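Local coordinates for mandelate racemase/muconate lactonizing protein (Alicyclobacillus acidocaldarius LAA1, PDB 3QLD) that belongs to the enolase superfamily, pairing an alpha+beta capping domain with a TIM-barrel-like domain, at residues E47-A52 and M299-V304; H9-P14 and A31-L36. One frame throughout, in Å; residues are numbered along the deposited sequence. Where two conformers were deposited one is given.

Contact 1: E47-A52 and M299-V304; sequences ECVALA and MYETGV
Polar grip first: the carboxylate of Glu47, on strand 43-48, sits over the start of helix 303-313 and is held by Thr302. Its chain is fully stretched, CG anti to the backbone N (chi1 176°), so the carboxylate reaches across. Thr302 OG1 donates to Glu47 OE1 at 2.6 Å, arriving well above the carboxylate plane, while Thr302 N donates to the syn lone pair of Glu47 OE2 at 3.1 Å (N-H...O 153°). Gly305 N also donates to OE1. With a buried carboxylate at the N-terminal end of a helix, the helix dipole probably helps to keep it ionised. Thr302 is the N-cap, its OG1 accepting from Val304 N at 3.2 Å, so one hydroxyl links the helix end to the glutamate.

A second acid braces the loop within 299-304. Glu301 bends at chi2 (74°) and folds its carboxylate back, where OE1 takes the N-H of Met299 at 2.6 Å.

The apolar part is carried by Met299, a selenomethionine, in one of its two conformers. Bent at chi2 and chi3, it crosses Val49 at about a right angle and brings CE to 3.8 Å from Val49 CG2. The same methyl lies 3.8 Å from Leu51 CG and only 2.7 Å from Val49 O, a strained approach. In the enolase-superfamily architecture, this is an interface between the capping domain and the loop after barrel strand 293-296.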
ATOM      1  N   GLU A  47      -7.763  12.915 -13.080  1.00 25.28           N
ATOM      2  CA  GLU A  47      -7.485  11.572 -13.607  1.00 25.32           C
ATOM      3  C   GLU A  47      -6.923  10.753 -12.489  1.00 25.78           C
ATOM      4  O   GLU A  47      -6.035  11.230 -11.769  1.00 25.84           O
ATOM      5  CB  GLU A  47      -6.480  11.598 -14.751  1.00 24.64           C
ATOM      6  CG  GLU A  47      -6.104  10.220 -15.261  1.00 26.30           C
ATOM      7  CD  GLU A  47      -5.271  10.303 -16.546  1.00 30.36           C
ATOM      8  OE1 GLU A  47      -5.247  11.376 -17.168  1.00 31.17           O
ATOM      9  OE2 GLU A  47      -4.632   9.319 -16.956  1.00 33.95           O
ATOM     10  N   CYS A  48      -7.477   9.557 -12.267  1.00 23.47           N
ATOM     11  CA  CYS A  48      -6.781   8.599 -11.344  1.00 24.27           C
ATOM     12  C   CYS A  48      -5.625   7.914 -12.121  1.00 25.06           C
ATOM     13  O   CYS A  48      -5.891   7.317 -13.155  1.00 26.66           O
ATOM     14  CB  CYS A  48      -7.816   7.609 -10.790  1.00 22.66           C
ATOM     15  SG  CYS A  48      -6.973   6.395  -9.680  1.00 25.25           S
ATOM     16  N   VAL A  49      -4.360   8.081 -11.691  1.00 23.54           N
ATOM     17  CA  VAL A  49      -3.246   7.657 -12.492  1.00 25.23           C
ATOM     18  C   VAL A  49      -2.841   6.201 -12.279  1.00 25.21           C
ATOM     19  O   VAL A  49      -1.811   5.762 -12.817  1.00 25.68           O
ATOM     20  CB  VAL A  49      -1.945   8.538 -12.233  1.00 26.57           C
ATOM     21  CG1 VAL A  49      -2.182  10.030 -12.688  1.00 29.24           C
ATOM     22  CG2 VAL A  49      -1.531   8.517 -10.808  1.00 25.94           C
ATOM     23  N   ALA A  50      -3.598   5.477 -11.466  1.00 22.88           N
ATOM     24  CA  ALA A  50      -3.314   4.020 -11.298  1.00 23.50           C
ATOM     25  C   ALA A  50      -3.186   3.298 -12.653  1.00 22.52           C
ATOM     26  O   ALA A  50      -4.092   3.428 -13.529  1.00 26.40           O
ATOM     27  CB  ALA A  50      -4.405   3.342 -10.424  1.00 22.42           C
ATOM     28  N   LEU A  51      -2.137   2.511 -12.859  1.00 22.55           N
ATOM     29  CA  LEU A  51      -1.949   1.756 -14.084  1.00 22.31           C
ATOM     30  C   LEU A  51      -2.767   0.437 -14.127  1.00 21.64           C
ATOM     31  O   LEU A  51      -3.329  -0.005 -13.114  1.00 21.70           O
ATOM     32  CB  LEU A  51      -0.468   1.391 -14.212  1.00 23.75           C
ATOM     33  CG  LEU A  51       0.399   2.643 -14.112  1.00 26.64           C
ATOM     34  CD1 LEU A  51       1.849   2.251 -14.166  1.00 28.96           C
ATOM     35  CD2 LEU A  51      -0.014   3.636 -15.263  1.00 28.35           C
ATOM     36  N   ALA A  52      -2.816  -0.203 -15.282  1.00 21.75           N
ATOM     37  CA  ALA A  52      -3.697  -1.385 -15.398  1.00 20.98           C
ATOM     38  C   ALA A  52      -3.183  -2.524 -14.487  1.00 20.88           C
ATOM     39  O   ALA A  52      -3.974  -3.267 -13.918  1.00 22.65           O
ATOM     40  CB  ALA A  52      -3.723  -1.904 -16.855  1.00 24.47           C
HETATM   41  N   MSE A 299       2.929   9.280 -16.094  0.70 32.88           N
HETATM   42  CA  MSE A 299       2.229   8.003 -15.960  0.70 32.51           C
HETATM   43  C   MSE A 299       1.461   7.659 -17.252  0.70 32.91           C
HETATM   44  O   MSE A 299       0.451   6.957 -17.195  0.70 32.77           O
HETATM   45  CB  MSE A 299       1.211   8.103 -14.832  0.70 32.27           C
HETATM   46  CG  MSE A 299       1.757   8.554 -13.474  0.70 35.37           C
HETATM   47 SE   MSE A 299       2.449   6.995 -12.557  0.70 43.89          SE
HETATM   48  CE  MSE A 299       0.824   5.965 -12.225  0.70 35.70           C
ATOM     49  N   TYR A 300       1.904   8.159 -18.404  0.70 31.74           N
ATOM     50  CA  TYR A 300       1.198   7.943 -19.694  0.70 31.82           C
ATOM     51  C   TYR A 300      -0.239   8.521 -19.609  0.70 30.52           C
ATOM     52  O   TYR A 300      -1.228   8.015 -20.192  0.70 28.64           O
ATOM     53  CB  TYR A 300       1.284   6.465 -20.135  0.70 33.02           C
ATOM     54  CG  TYR A 300       2.658   6.096 -20.703  0.70 37.18           C
ATOM     55  CD1 TYR A 300       2.811   5.761 -22.055  0.70 40.34           C
ATOM     56  CD2 TYR A 300       3.822   6.127 -19.894  0.70 40.84           C
ATOM     57  CE1 TYR A 300       4.077   5.432 -22.590  0.70 42.42           C
ATOM     58  CE2 TYR A 300       5.098   5.809 -20.418  0.70 45.07           C
ATOM     59  CZ  TYR A 300       5.211   5.463 -21.771  0.70 44.78           C
ATOM     60  OH  TYR A 300       6.434   5.119 -22.286  0.70 44.73           O
ATOM     61  N   GLU A 301      -0.307   9.644 -18.902  1.00 28.28           N
ATOM     62  CA  GLU A 301      -1.583  10.282 -18.518  1.00 28.55           C
ATOM     63  C   GLU A 301      -2.426  10.633 -19.754  1.00 27.32           C
ATOM     64  O   GLU A 301      -1.877  11.033 -20.762  1.00 27.50           O
ATOM     65  CB  GLU A 301      -1.379  11.612 -17.758  1.00 29.44           C
ATOM     66  CG  GLU A 301      -0.825  11.563 -16.339  1.00 35.48           C
ATOM     67  CD  GLU A 301       0.677  11.255 -16.255  1.00 43.34           C
ATOM     68  OE1 GLU A 301       1.368  11.054 -17.283  1.00 34.88           O
ATOM     69  OE2 GLU A 301       1.161  11.174 -15.103  1.00 51.14           O
ATOM     70  N   THR A 302      -3.753  10.515 -19.661  1.00 26.83           N
ATOM     71  CA  THR A 302      -4.589  11.299 -20.598  1.00 27.32           C
ATOM     72  C   THR A 302      -4.401  12.806 -20.414  1.00 25.88           C
ATOM     73  O   THR A 302      -3.671  13.330 -19.516  1.00 25.60           O
ATOM     74  CB  THR A 302      -6.100  11.063 -20.454  1.00 26.65           C
ATOM     75  OG1 THR A 302      -6.558  11.903 -19.389  1.00 28.78           O
ATOM     76  CG2 THR A 302      -6.468   9.533 -20.161  1.00 28.63           C
ATOM     77  N   GLY A 303      -5.080  13.537 -21.267  1.00 26.46           N
ATOM     78  CA  GLY A 303      -4.935  15.015 -21.238  1.00 27.44           C
ATOM     79  C   GLY A 303      -5.220  15.655 -19.924  1.00 26.17           C
ATOM     80  O   GLY A 303      -4.589  16.649 -19.569  1.00 28.59           O
ATOM     81  N   VAL A 304      -6.161  15.089 -19.171  1.00 26.45           N
ATOM     82  CA  VAL A 304      -6.550  15.623 -17.865  1.00 26.65           C
ATOM     83  C   VAL A 304      -5.426  15.560 -16.836  1.00 26.01           C
ATOM     84  O   VAL A 304      -5.038  16.574 -16.257  1.00 27.09           O
ATOM     85  CB  VAL A 304      -7.899  14.961 -17.364  1.00 26.10           C
ATOM     86  CG1 VAL A 304      -8.224  15.371 -15.904  1.00 25.13           C
ATOM     87  CG2 VAL A 304      -9.054  15.441 -18.325  1.00 28.16           C
TER

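Contact 2: H9-P14 and A31-L36; sequences HRLSLP and AILVQL
Four backbone hydrogen bonds hold strands 9-14 and 31-36 together as antiparallel neighbours. His9 and Leu33 form one hydrogen-bonded pair, with His9 N to Leu33 O at 2.8 Å and the return bond from Leu33 N to His9 O equally short; both donors lie in the carbonyl planes. Leu11 and Ala31 form the next, but unevenly: Leu11 N points almost along the C=O axis of Ala31, at 2.7 Å from its O, whereas Ala31 N meets Leu11 O at 3.0 Å from above the carbonyl plane. Between them lies the non-hydrogen-bonded pair Arg10 and Ile32.

On the face with His9, Leu11 and Leu33, the leucines cross obliquely, Leu11 CD2 resting 3.7 Å from Leu33 CD1. Farther along, His9 reaches diagonally to Gln35. NE2 donates to Gln35 OE1 at 2.8 Å, the oxygen lying in the plane of the ring, though the ring and amide planes are 39° apart and the donor stands above the carbonyl plane.

The next shell fixes these groups. Gln35 NE2 binds Glu43 OE1, orienting the amide, and the His9 ring meets Trp45 with planes nearly parallel. On the other face, Arg10 extends to a salt bridge with Asp62. The pairing is a two-stranded section of the antiparallel sheet in the N-terminal capping domain, where strand 3-15 runs between strands 25-38 and 369-376.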
ATOM      1  N   HIS A   9     -15.641   7.883 -14.968  1.00 25.45           N
ATOM      2  CA  HIS A   9     -15.559   7.373 -16.283  1.00 26.26           C
ATOM      3  C   HIS A   9     -14.359   6.446 -16.355  1.00 26.13           C
ATOM      4  O   HIS A   9     -13.241   6.887 -16.155  1.00 25.37           O
ATOM      5  CB  HIS A   9     -15.226   8.526 -17.243  1.00 26.87           C
ATOM      6  CG  HIS A   9     -16.213   9.648 -17.199  1.00 27.41           C
ATOM      7  ND1 HIS A   9     -17.368   9.632 -17.964  1.00 30.15           N
ATOM      8  CD2 HIS A   9     -16.239  10.802 -16.485  1.00 29.48           C
ATOM      9  CE1 HIS A   9     -18.056  10.747 -17.736  1.00 28.35           C
ATOM     10  NE2 HIS A   9     -17.404  11.464 -16.823  1.00 30.71           N
ATOM     11  N   ARG A  10     -14.584   5.205 -16.744  1.00 26.38           N
ATOM     12  CA  ARG A  10     -13.501   4.268 -17.065  1.00 25.39           C
ATOM     13  C   ARG A  10     -13.205   4.246 -18.554  1.00 28.03           C
ATOM     14  O   ARG A  10     -14.084   3.935 -19.380  1.00 27.99           O
ATOM     15  CB  ARG A  10     -13.822   2.843 -16.556  1.00 25.07           C
ATOM     16  CG  ARG A  10     -12.529   2.059 -16.397  1.00 25.83           C
ATOM     17  CD  ARG A  10     -12.889   0.657 -15.937  1.00 33.08           C
ATOM     18  NE  ARG A  10     -11.705  -0.156 -16.010  1.00 31.94           N
ATOM     19  CZ  ARG A  10     -11.451  -1.121 -15.145  1.00 34.20           C
ATOM     20  NH1 ARG A  10     -10.313  -1.807 -15.245  1.00 33.36           N
ATOM     21  NH2 ARG A  10     -12.328  -1.340 -14.181  1.00 31.24           N
ATOM     22  N   LEU A  11     -11.973   4.594 -18.908  1.00 27.13           N
ATOM     23  CA  LEU A  11     -11.606   4.830 -20.267  1.00 28.38           C
ATOM     24  C   LEU A  11     -10.605   3.790 -20.746  1.00 29.25           C
ATOM     25  O   LEU A  11      -9.801   3.240 -19.955  1.00 27.30           O
ATOM     26  CB  LEU A  11     -10.989   6.225 -20.402  1.00 29.97           C
ATOM     27  CG  LEU A  11     -11.885   7.422 -20.728  1.00 33.33           C
ATOM     28  CD1 LEU A  11     -13.067   7.560 -19.842  1.00 35.50           C
ATOM     29  CD2 LEU A  11     -11.077   8.710 -20.767  1.00 33.60           C
ATOM     30  N   SER A  12     -10.651   3.516 -22.048  1.00 28.13           N
ATOM     31  CA  SER A  12      -9.612   2.727 -22.682  1.00 30.90           C
ATOM     32  C   SER A  12      -9.185   3.486 -23.944  1.00 32.12           C
ATOM     33  O   SER A  12      -9.994   3.599 -24.856  1.00 31.77           O
ATOM     34  CB  SER A  12     -10.136   1.370 -23.067  1.00 32.28           C
ATOM     35  OG  SER A  12      -9.063   0.621 -23.647  1.00 37.50           O
ATOM     36  N   LEU A  13      -7.950   4.015 -23.975  1.00 31.42           N
ATOM     37  CA  LEU A  13      -7.479   4.847 -25.113  1.00 32.91           C
ATOM     38  C   LEU A  13      -6.458   4.093 -25.992  1.00 32.84           C
ATOM     39  O   LEU A  13      -5.414   3.658 -25.510  1.00 34.12           O
ATOM     40  CB  LEU A  13      -6.820   6.156 -24.630  1.00 33.12           C
ATOM     41  CG  LEU A  13      -7.619   7.364 -24.139  1.00 35.41           C
ATOM     42  CD1 LEU A  13      -8.200   7.049 -22.776  1.00 35.41           C
ATOM     43  CD2 LEU A  13      -6.693   8.558 -24.036  1.00 38.26           C
ATOM     44  N   PRO A  14      -6.727   3.963 -27.289  1.00 34.18           N
ATOM     45  CA  PRO A  14      -5.689   3.321 -28.085  1.00 34.14           C
ATOM     46  C   PRO A  14      -4.390   4.148 -28.137  1.00 35.08           C
ATOM     47  O   PRO A  14      -4.413   5.382 -28.283  1.00 34.08           O
ATOM     48  CB  PRO A  14      -6.310   3.232 -29.478  1.00 34.00           C
ATOM     49  CG  PRO A  14      -7.766   3.215 -29.231  1.00 34.12           C
ATOM     50  CD  PRO A  14      -7.944   4.195 -28.084  1.00 34.75           C
ATOM     51  N   ALA A  31      -7.682   4.260 -18.138  1.00 28.71           N
ATOM     52  CA  ALA A  31      -7.628   5.431 -17.302  1.00 28.18           C
ATOM     53  C   ALA A  31      -8.952   5.618 -16.609  1.00 27.17           C
ATOM     54  O   ALA A  31      -9.980   5.152 -17.130  1.00 30.42           O
ATOM     55  CB  ALA A  31      -7.276   6.666 -18.200  1.00 28.37           C
ATOM     56  N   ILE A  32      -8.979   6.304 -15.462  1.00 25.76           N
ATOM     57  CA  ILE A  32     -10.278   6.643 -14.789  1.00 22.90           C
ATOM     58  C   ILE A  32     -10.355   8.168 -14.669  1.00 24.16           C
ATOM     59  O   ILE A  32      -9.388   8.799 -14.095  1.00 23.27           O
ATOM     60  CB  ILE A  32     -10.372   6.044 -13.371  1.00 22.30           C
ATOM     61  CG1 ILE A  32     -10.501   4.510 -13.408  1.00 24.65           C
ATOM     62  CG2 ILE A  32     -11.636   6.560 -12.640  1.00 23.41           C
ATOM     63  CD1 ILE A  32     -10.421   3.910 -11.935  1.00 24.53           C
ATOM     64  N   LEU A  33     -11.389   8.782 -15.254  1.00 22.72           N
ATOM     65  CA  LEU A  33     -11.621  10.229 -14.968  1.00 22.86           C
ATOM     66  C   LEU A  33     -12.717  10.485 -13.994  1.00 23.53           C
ATOM     67  O   LEU A  33     -13.770   9.809 -14.020  1.00 24.56           O
ATOM     68  CB  LEU A  33     -11.871  10.993 -16.270  1.00 23.77           C
ATOM     69  CG  LEU A  33     -10.819  10.842 -17.383  1.00 24.27           C
ATOM     70  CD1 LEU A  33     -11.259  11.698 -18.614  1.00 26.12           C
ATOM     71  CD2 LEU A  33      -9.497  11.378 -16.885  1.00 23.07           C
ATOM     72  N   VAL A  34     -12.491  11.462 -13.115  1.00 23.92           N
ATOM     73  CA  VAL A  34     -13.460  11.851 -12.118  1.00 23.05           C
ATOM     74  C   VAL A  34     -14.061  13.160 -12.590  1.00 26.40           C
ATOM     75  O   VAL A  34     -13.330  14.086 -12.977  1.00 25.74           O
ATOM     76  CB  VAL A  34     -12.794  12.042 -10.781  1.00 23.82           C
ATOM     77  CG1 VAL A  34     -13.768  12.527  -9.758  1.00 25.73           C
ATOM     78  CG2 VAL A  34     -12.173  10.668 -10.300  1.00 20.90           C
ATOM     79  N   GLN A  35     -15.388  13.188 -12.615  1.00 24.54           N
ATOM     80  CA  GLN A  35     -16.113  14.430 -13.013  1.00 25.34           C
ATOM     81  C   GLN A  35     -17.040  14.819 -11.914  1.00 26.26           C
ATOM     82  O   GLN A  35     -17.886  14.009 -11.481  1.00 26.90           O
ATOM     83  CB  GLN A  35     -16.831  14.221 -14.358  1.00 24.26           C
ATOM     84  CG  GLN A  35     -17.913  15.345 -14.685  1.00 25.02           C
ATOM     85  CD  GLN A  35     -18.694  14.991 -15.964  1.00 30.54           C
ATOM     86  OE1 GLN A  35     -18.885  13.816 -16.245  1.00 31.22           O
ATOM     87  NE2 GLN A  35     -19.110  16.029 -16.776  1.00 31.61           N
ATOM     88  N   LEU A  36     -16.906  16.061 -11.431  1.00 25.74           N
ATOM     89  CA  LEU A  36     -17.813  16.595 -10.391  1.00 26.48           C
ATOM     90  C   LEU A  36     -18.641  17.749 -11.011  1.00 27.17           C
ATOM     91  O   LEU A  36     -18.133  18.483 -11.841  1.00 27.16           O
ATOM     92  CB  LEU A  36     -17.046  17.138  -9.180  1.00 25.88           C
ATOM     93  CG  LEU A  36     -16.134  16.106  -8.498  1.00 24.99           C
ATOM     94  CD1 LEU A  36     -15.174  16.885  -7.537  1.00 25.13           C
ATOM     95  CD2 LEU A  36     -17.028  15.100  -7.709  1.00 25.90           C
TER

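In the fold
From the N terminus, strand 3-15 continues through the short strand 18-20, then the chain turns back along strand 25-38, so contact 2 closes a local loop of 16 residues. The next strand, 43-48, adds to the other edge of 25-38 and leads into contact 1, which opens only after contact 2 has closed: the two are in series, neither nested nor crossed. Contact 1 spans 246 residues, including the helices of the capping domain and most of the barrel. The contacts meet side by side, centres about 8 Å apart: Cys48 N probably donates to Ile32 O, and Thr302 packs on Ala31. The sheet to which contact 2 belongs is thereby joined to the barrel domain.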